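Local coordinates for protein ADP-ribose pyrophosphatase MutT (Rickettsia felis, PDB 4KYX) that probably hydrolyses nucleoside diphosphate-linked substrates such as 8-oxo-dGTP or ADP-ribose as a magnesium-dependent Nudix pyrophosphatase, at residues 75-80 / 134-139. Sequence-based numbering, arbitrary orientation.
Sequences QFIAVT and KRLIEK
L136 reaches from helix 131-137 to the strand carrying A78, and its side chain is the one to follow. CB stays close to the helix, with no atom of 75-80 within contact distance. CG lies anti to the backbone N (chi1 173°), and from there the two methyls part company. CD1 is the branch that does the work: it meets CB of A78 at 3.6 Å, methyl against methyl. In the conformer given, CG2 of I77 lies 4.3 Å from L136 CD1, a less certain contact because I77 has a second conformer. CD2 finds no partner on the strand; elsewhere the leucine packs on C141 and L143.

The strand is irregular here. I77 and A78 both face F95 of strand 89-99, a classic beta bulge that puts both CB atoms on the helix side, consistent with one methyl lying close to both residues. The contact lies within the Nudix domain, where the short last helix, 131-137, packs against strand 75-84 of the mixed sheet; on V79, whose side chain points away from the helix, the V79 of the second subunit packs.

Further along the strand, T80 turns its methyl to the helix: CG2 lies 4.2 Å from CB of R135. Its hydroxyl OG1 is engaged by a hydrogen bond with D82, whose carboxylate also forms a long, weak ion pair with R135. Just past L136 the helix closes in a Schellman motif: K139, at positive phi, has its N bonded to L136 O at 3.0 Å, and the N of the next residue bonds to R135 O.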
ATOM      1  N   GLN A  75      -5.477   1.131  13.295  1.00 21.13           N
ATOM      2  CA  GLN A  75      -5.566  -0.198  12.756  1.00 22.03           C
ATOM      3  C   GLN A  75      -5.608  -0.198  11.238  1.00 20.62           C
ATOM      4  O   GLN A  75      -6.375   0.504  10.616  1.00 19.61           O
ATOM      5  CB  GLN A  75      -6.793  -0.942  13.280  1.00 23.90           C
ATOM      6  CG  GLN A  75      -6.832  -1.124  14.782  1.00 27.03           C
ATOM      7  CD  GLN A  75      -5.650  -1.928  15.314  1.00 30.42           C
ATOM      8  OE1 GLN A  75      -5.402  -3.087  14.897  1.00 35.32           O
ATOM      9  NE2 GLN A  75      -4.886  -1.320  16.237  1.00 32.79           N
ATOM     10  N   PHE A  76      -4.774  -1.013  10.636  1.00 20.21           N
ATOM     11  CA  PHE A  76      -4.699  -1.111   9.151  1.00 19.52           C
ATOM     12  C   PHE A  76      -5.983  -1.704   8.606  1.00 19.38           C
ATOM     13  O   PHE A  76      -6.444  -2.743   9.084  1.00 20.57           O
ATOM     14  CB  PHE A  76      -3.467  -1.951   8.839  1.00 19.90           C
ATOM     15  CG  PHE A  76      -3.049  -1.955   7.422  1.00 19.68           C
ATOM     16  CD1 PHE A  76      -3.686  -2.761   6.509  1.00 20.47           C
ATOM     17  CD2 PHE A  76      -1.971  -1.235   7.022  1.00 19.57           C
ATOM     18  CE1 PHE A  76      -3.270  -2.806   5.177  1.00 20.60           C
ATOM     19  CE2 PHE A  76      -1.542  -1.273   5.720  1.00 20.00           C
ATOM     20  CZ  PHE A  76      -2.201  -2.044   4.788  1.00 20.04           C
ATOM     21  N   ILE A  77      -6.637  -1.049   7.647  1.00 18.56           N
ATOM     22  CA  ILE A  77      -7.936  -1.483   7.109  0.60 18.92           C
ATOM     23  C   ILE A  77      -7.871  -1.922   5.638  1.00 18.52           C
ATOM     24  O   ILE A  77      -8.525  -2.861   5.238  1.00 19.17           O
ATOM     25  CB  ILE A  77      -8.997  -0.351   7.181  0.60 18.80           C
ATOM     26  CG1 ILE A  77      -9.343   0.021   8.633  0.60 19.32           C
ATOM     27  CG2 ILE A  77     -10.271  -0.710   6.409  0.60 19.26           C
ATOM     28  CD1 ILE A  77      -9.936  -1.088   9.485  0.60 20.23           C
ATOM     29  N   ALA A  78      -7.129  -1.181   4.827  1.00 17.71           N
ATOM     30  CA  ALA A  78      -7.265  -1.372   3.386  1.00 17.53           C
ATOM     31  C   ALA A  78      -6.188  -0.697   2.564  1.00 17.01           C
ATOM     32  O   ALA A  78      -5.492   0.184   3.035  1.00 16.34           O
ATOM     33  CB  ALA A  78      -8.625  -0.904   2.941  1.00 17.63           C
ATOM     34  N   VAL A  79      -6.000  -1.202   1.349  1.00 17.05           N
ATOM     35  CA  VAL A  79      -5.141  -0.566   0.349  1.00 16.84           C
ATOM     36  C   VAL A  79      -5.952  -0.349  -0.896  1.00 17.40           C
ATOM     37  O   VAL A  79      -6.695  -1.238  -1.356  1.00 17.67           O
ATOM     38  CB  VAL A  79      -3.938  -1.453  -0.088  1.00 17.28           C
ATOM     39  CG1 VAL A  79      -3.051  -0.680  -1.065  1.00 17.18           C
ATOM     40  CG2 VAL A  79      -3.127  -1.903   1.128  1.00 17.29           C
ATOM     41  N   THR A  80      -5.773   0.827  -1.483  1.00 17.49           N
ATOM     42  CA  THR A  80      -6.356   1.138  -2.775  1.00 18.49           C
ATOM     43  C   THR A  80      -5.274   1.613  -3.678  1.00 18.80           C
ATOM     44  O   THR A  80      -4.293   2.158  -3.216  1.00 18.66           O
ATOM     45  CB  THR A  80      -7.446   2.229  -2.708  1.00 18.69           C
ATOM     46  OG1 THR A  80      -6.877   3.409  -2.154  1.00 18.75           O
ATOM     47  CG2 THR A  80      -8.599   1.820  -1.832  1.00 18.91           C
ATOM     48  N   LYS A 134     -14.300   6.400  -1.757  1.00 20.21           N
ATOM     49  CA  LYS A 134     -15.390   5.783  -2.503  1.00 21.71           C
ATOM     50  C   LYS A 134     -15.085   4.305  -2.759  1.00 22.23           C
ATOM     51  O   LYS A 134     -15.945   3.452  -2.537  1.00 22.59           O
ATOM     52  CB  LYS A 134     -15.642   6.527  -3.833  1.00 22.82           C
ATOM     53  CG  LYS A 134     -16.898   6.106  -4.616  1.00 24.39           C
ATOM     54  CD  LYS A 134     -18.174   6.525  -3.873  1.00 25.39           C
ATOM     55  CE  LYS A 134     -19.467   6.487  -4.687  1.00 26.92           C
ATOM     56  NZ  LYS A 134     -20.552   6.972  -3.798  1.00 27.16           N
ATOM     57  N   ARG A 135     -13.867   4.027  -3.209  1.00 22.26           N
ATOM     58  CA  ARG A 135     -13.443   2.658  -3.463  1.00 23.44           C
ATOM     59  C   ARG A 135     -13.484   1.804  -2.221  1.00 22.51           C
ATOM     60  O   ARG A 135     -13.928   0.636  -2.246  1.00 23.09           O
ATOM     61  CB  ARG A 135     -12.044   2.618  -4.120  1.00 24.72           C
ATOM     62  CG  ARG A 135     -12.115   3.093  -5.560  1.00 27.32           C
ATOM     63  CD  ARG A 135     -10.902   2.787  -6.387  1.00 30.68           C
ATOM     64  NE  ARG A 135     -11.403   2.258  -7.630  1.00 34.87           N
ATOM     65  CZ  ARG A 135     -11.203   1.048  -8.138  1.00 37.41           C
ATOM     66  NH1 ARG A 135     -11.832   0.736  -9.264  1.00 37.15           N
ATOM     67  NH2 ARG A 135     -10.357   0.162  -7.581  1.00 41.89           N
ATOM     68  N   LEU A 136     -12.988   2.369  -1.126  1.00 21.83           N
ATOM     69  CA  LEU A 136     -13.059   1.689   0.125  1.00 21.67           C
ATOM     70  C   LEU A 136     -14.508   1.367   0.536  1.00 23.18           C
ATOM     71  O   LEU A 136     -14.854   0.231   0.895  1.00 23.59           O
ATOM     72  CB  LEU A 136     -12.360   2.521   1.174  1.00 21.21           C
ATOM     73  CG  LEU A 136     -12.527   1.965   2.573  1.00 21.71           C
ATOM     74  CD1 LEU A 136     -11.863   0.611   2.618  1.00 22.22           C
ATOM     75  CD2 LEU A 136     -11.955   2.863   3.639  1.00 21.45           C
ATOM     76  N   ILE A 137     -15.365   2.384   0.503  1.00 23.72           N
ATOM     77  CA  ILE A 137     -16.776   2.179   0.893  1.00 25.31           C
ATOM     78  C   ILE A 137     -17.510   1.117   0.035  1.00 27.02           C
ATOM     79  O   ILE A 137     -18.255   0.310   0.557  1.00 27.42           O
ATOM     80  CB  ILE A 137     -17.530   3.515   0.933  1.00 25.17           C
ATOM     81  CG1 ILE A 137     -16.881   4.410   1.952  1.00 24.87           C
ATOM     82  CG2 ILE A 137     -19.012   3.286   1.229  1.00 26.52           C
ATOM     83  CD1 ILE A 137     -16.743   3.805   3.327  1.00 25.12           C
ATOM     84  N   GLU A 138     -17.215   1.066  -1.256  1.00 27.36           N
ATOM     85  CA  GLU A 138     -17.881   0.127  -2.150  1.00 29.22           C
ATOM     86  C   GLU A 138     -17.057  -1.133  -2.285  1.00 29.08           C
ATOM     87  O   GLU A 138     -17.270  -1.942  -3.181  1.00 30.47           O
ATOM     88  CB  GLU A 138     -18.123   0.788  -3.494  1.00 30.28           C
ATOM     89  CG  GLU A 138     -18.846   2.142  -3.375  1.00 30.78           C
ATOM     90  CD  GLU A 138     -20.304   2.060  -2.939  1.00 32.57           C
ATOM     91  OE1 GLU A 138     -20.854   0.948  -2.832  1.00 34.94           O
ATOM     92  OE2 GLU A 138     -20.926   3.123  -2.700  1.00 34.59           O
ATOM     93  N   LYS A 139     -16.119  -1.302  -1.363  1.00 28.37           N
ATOM     94  CA  LYS A 139     -15.204  -2.450  -1.323  1.00 29.07           C
ATOM     95  C   LYS A 139     -14.481  -2.792  -2.647  1.00 28.16           C
ATOM     96  O   LYS A 139     -14.190  -3.971  -2.912  1.00 28.63           O
ATOM     97  CB  LYS A 139     -15.956  -3.685  -0.845  1.00 32.15           C
ATOM     98  CG  LYS A 139     -16.748  -3.524   0.435  1.00 34.25           C
ATOM     99  CD  LYS A 139     -17.202  -4.909   0.901  1.00 37.81           C
ATOM    100  CE  LYS A 139     -18.424  -4.865   1.796  1.00 39.89           C
ATOM    101  NZ  LYS A 139     -18.124  -4.111   3.038  1.00 39.99           N
TER